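Local coordinates for protein Bis(5'-nucleosyl)-tetraphosphatase [asymmetrical] (Caenorhabditis elegans, PDB 1KTG) that hydrolyses diadenosine tetraphosphate asymmetrically to AMP and ATP, as a Nudix enzyme dependent on divalent metal ions, at residues 33-38 with 51-56. Residues are numbered along the deposited sequence; the frame is centred on the assembly and turned at random.
With MG (magnesium ion), chain F; MG (magnesium ion), chain I; MG (magnesium ion), chain G; AMP (adenosine monophosphate), chain J.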
loop_
_atom_site.group_PDB
_atom_site.type_symbol
_atom_site.label_atom_id
_atom_site.label_comp_id
_atom_site.label_asym_id
_atom_site.label_seq_id
_atom_site.Cartn_x
_atom_site.Cartn_y
_atom_site.Cartn_z
ATOM N N THR A 33 -2.270 5.196 4.316
ATOM C CA THR A 33 -2.226 4.494 3.035
ATOM C C THR A 33 -1.247 3.347 3.179
ATOM O O THR A 33 -0.477 3.307 4.140
ATOM C CB THR A 33 -1.721 5.390 1.889
ATOM O OG1 THR A 33 -0.296 5.511 1.973
ATOM C CG2 THR A 33 -2.259 6.821 1.971
ATOM N N PRO A 34 -1.265 2.410 2.238
ATOM C CA PRO A 34 -0.231 1.378 2.210
ATOM C C PRO A 34 1.064 2.070 1.805
ATOM O O PRO A 34 1.005 3.242 1.429
ATOM C CB PRO A 34 -0.714 0.412 1.111
ATOM C CG PRO A 34 -2.153 0.749 0.909
ATOM C CD PRO A 34 -2.246 2.231 1.157
ATOM N N PRO A 35 2.203 1.394 1.892
ATOM C CA PRO A 35 3.473 2.010 1.505
ATOM C C PRO A 35 3.400 2.424 0.049
ATOM O O PRO A 35 3.011 1.615 -0.775
ATOM C CB PRO A 35 4.492 0.882 1.704
ATOM C CG PRO A 35 3.794 -0.122 2.605
ATOM C CD PRO A 35 2.366 0.002 2.335
ATOM N N LYS A 36 3.755 3.666 -0.268
ATOM C CA LYS A 36 3.669 4.145 -1.650
ATOM C C LYS A 36 4.352 5.491 -1.792
ATOM O O LYS A 36 4.502 6.219 -0.821
ATOM C CB LYS A 36 2.209 4.274 -2.086
ATOM C CG LYS A 36 1.425 5.307 -1.307
ATOM C CD LYS A 36 1.405 6.668 -1.977
ATOM C CE LYS A 36 0.380 7.614 -1.325
ATOM N NZ LYS A 36 0.666 7.945 0.114
ATOM N N GLY A 37 4.742 5.843 -3.005
ATOM C CA GLY A 37 5.407 7.115 -3.204
ATOM C C GLY A 37 5.584 7.474 -4.663
ATOM O O GLY A 37 5.204 6.734 -5.565
ATOM N N HIS A 38 6.153 8.643 -4.894
ATOM C CA HIS A 38 6.306 9.118 -6.251
ATOM C C HIS A 38 7.303 8.277 -7.016
ATOM O O HIS A 38 8.281 7.764 -6.451
ATOM C CB HIS A 38 6.772 10.574 -6.260
ATOM C CG HIS A 38 5.754 11.538 -5.744
ATOM N ND1 HIS A 38 4.586 11.821 -6.419
ATOM C CD2 HIS A 38 5.736 12.300 -4.626
ATOM C CE1 HIS A 38 3.888 12.711 -5.735
ATOM N NE2 HIS A 38 4.570 13.028 -4.649
ATOM N N ARG A 51 10.637 0.205 -4.095
ATOM C CA ARG A 51 11.569 1.047 -3.352
ATOM C C ARG A 51 10.870 1.778 -2.208
ATOM O O ARG A 51 11.395 1.875 -1.101
ATOM C CB ARG A 51 12.256 2.047 -4.280
ATOM C CG ARG A 51 13.140 3.059 -3.549
ATOM C CD ARG A 51 13.661 4.178 -4.429
ATOM N NE ARG A 51 12.578 4.724 -5.240
ATOM C CZ ARG A 51 11.620 5.517 -4.780
ATOM N NH1 ARG A 51 11.617 5.885 -3.511
ATOM N NH2 ARG A 51 10.654 5.943 -5.595
ATOM N N GLU A 52 9.691 2.305 -2.476
ATOM C CA GLU A 52 8.947 3.020 -1.436
ATOM C C GLU A 52 8.533 2.078 -0.318
ATOM O O GLU A 52 8.476 2.465 0.854
ATOM C CB GLU A 52 7.729 3.723 -2.036
ATOM C CG GLU A 52 8.095 4.914 -2.918
ATOM C CD GLU A 52 8.449 6.176 -2.143
ATOM O OE1 GLU A 52 8.125 6.264 -0.939
ATOM O OE2 GLU A 52 9.038 7.095 -2.755
ATOM N N THR A 53 8.253 0.833 -0.671
ATOM C CA THR A 53 7.900 -0.137 0.349
ATOM C C THR A 53 9.090 -0.383 1.259
ATOM O O THR A 53 8.949 -0.434 2.489
ATOM C CB THR A 53 7.436 -1.421 -0.298
ATOM O OG1 THR A 53 6.154 -1.184 -0.880
ATOM C CG2 THR A 53 7.200 -2.505 0.746
ATOM N N LYS A 54 10.267 -0.524 0.657
ATOM C CA LYS A 54 11.483 -0.743 1.425
ATOM C C LYS A 54 11.758 0.469 2.303
ATOM O O LYS A 54 12.065 0.332 3.485
ATOM C CB LYS A 54 12.671 -1.015 0.493
ATOM N N GLU A 55 11.606 1.661 1.734
ATOM C CA GLU A 55 11.881 2.901 2.460
ATOM C C GLU A 55 10.917 3.176 3.603
ATOM O O GLU A 55 11.342 3.596 4.680
ATOM C CB GLU A 55 11.838 4.111 1.513
ATOM C CG GLU A 55 13.043 4.251 0.596
ATOM C CD GLU A 55 12.908 5.399 -0.389
ATOM O OE1 GLU A 55 11.934 6.171 -0.286
ATOM O OE2 GLU A 55 13.762 5.524 -1.286
ATOM N N GLU A 56 9.626 2.966 3.361
ATOM C CA GLU A 56 8.607 3.374 4.325
ATOM C C GLU A 56 8.261 2.331 5.384
ATOM O O GLU A 56 7.825 2.682 6.487
ATOM C CB GLU A 56 7.343 3.824 3.584
ATOM C CG GLU A 56 7.594 5.011 2.661
ATOM C CD GLU A 56 6.347 5.515 1.965
ATOM O OE1 GLU A 56 5.279 4.862 2.047
ATOM O OE2 GLU A 56 6.429 6.601 1.348
HETATM MG MG MG F . 4.851 7.671 0.558
HETATM MG MG MG I . 8.000 7.721 0.540
HETATM MG MG MG G . 9.182 9.112 -2.486
HETATM P P AMP J . -0.585 11.214 -0.542
HETATM O O1P AMP J . -0.820 10.061 0.415
HETATM O O2P AMP J . -0.937 10.809 -1.956
HETATM O O3P AMP J . 0.787 11.771 -0.304
HETATM O "O5'" AMP J . -1.631 12.356 -0.100
HETATM C "C5'" AMP J . -1.629 13.640 -0.716
HETATM C "C4'" AMP J . -2.921 14.342 -0.341
HETATM O "O4'" AMP J . -3.992 13.647 -0.971
HETATM C "C3'" AMP J . -3.177 14.313 1.157
HETATM O "O3'" AMP J . -3.670 15.578 1.573
HETATM C "C2'" AMP J . -4.200 13.206 1.358
HETATM O "O2'" AMP J . -5.172 13.525 2.344
HETATM C "C1'" AMP J . -4.866 13.064 -0.001
HETATM N N9 AMP J . -5.169 11.666 -0.390
HETATM C C8 AMP J . -4.439 10.554 -0.154
HETATM N N7 AMP J . -5.065 9.474 -0.683
HETATM C C5 AMP J . -6.189 9.880 -1.266
HETATM C C6 AMP J . -7.291 9.231 -2.004
HETATM N N6 AMP J . -7.285 7.891 -2.208
HETATM N N1 AMP J . -8.292 10.006 -2.452
HETATM C C2 AMP J . -8.302 11.341 -2.249
HETATM N N3 AMP J . -7.320 11.988 -1.583
HETATM C C4 AMP J . -6.267 11.327 -1.078
HETATM O O HOH W 1 3.277 6.702 1.609
HETATM O O HOH W 2 3.399 9.003 -0.176
HETATM O O HOH W 3 9.431 9.416 -4.485
HETATM O O HOH W 4 11.457 8.761 -2.548
HETATM O O HOH W 5 5.128 9.001 2.207
HETATM O O HOH W 6 9.661 11.229 -2.234
#
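The backbone of K36 and G37 on strand 36-38 lies against E52 and E56 on helix 51-56, the two axes approaching to 7.2 Å at 117°, with the CA atoms of P35 and T53 only 5.1 Å apart. The E56 carboxylate divides its work: OE1 accepts the backbone N-H of K36 from above the carboxylate plane (N to OE1 3.0 Å, 156° at the hydrogen), while OE2 bridges two magnesium ions. One of these is also bound by K36 O at 2.0 Å, so strand backbone and helix side chain share a metal. The other is reached by OE1 of E52, whose OE2 binds a third magnesium. With CG anti to its own carbonyl carbon (chi1 -70°), E52 lays CG against the G37 backbone, and its CD lies 3.4 Å from G37 CA, where a CB would clash. R51 brings its guanidinium edge to E52 OE2 (NH1 to OE2 2.9 Å) and also salt-bridges E55, while NH2 gives H38 O a weak bond; its NE pairs with E43. An alanine at R51 would probably leave the E52, E55 and E43 carboxylates without this shared positive partner and H38 O without its weak donor. K36 NZ hydrogen-bonds AMP O1P at 2.6 Å and two water ligands of the magnesium held by K36 O, linking nucleotide to metal cluster, which E103 helps complete. G37, H38 and the helix belong to the Nudix box, the family's catalytic signature, which P35 and K36 immediately precede. Helix 45-57 packs against the sheet through T53 on L8 and E56 on L23, while strand 32-38 pairs antiparallel with 17-25 at T33 and with 3-14 at P35 and G37.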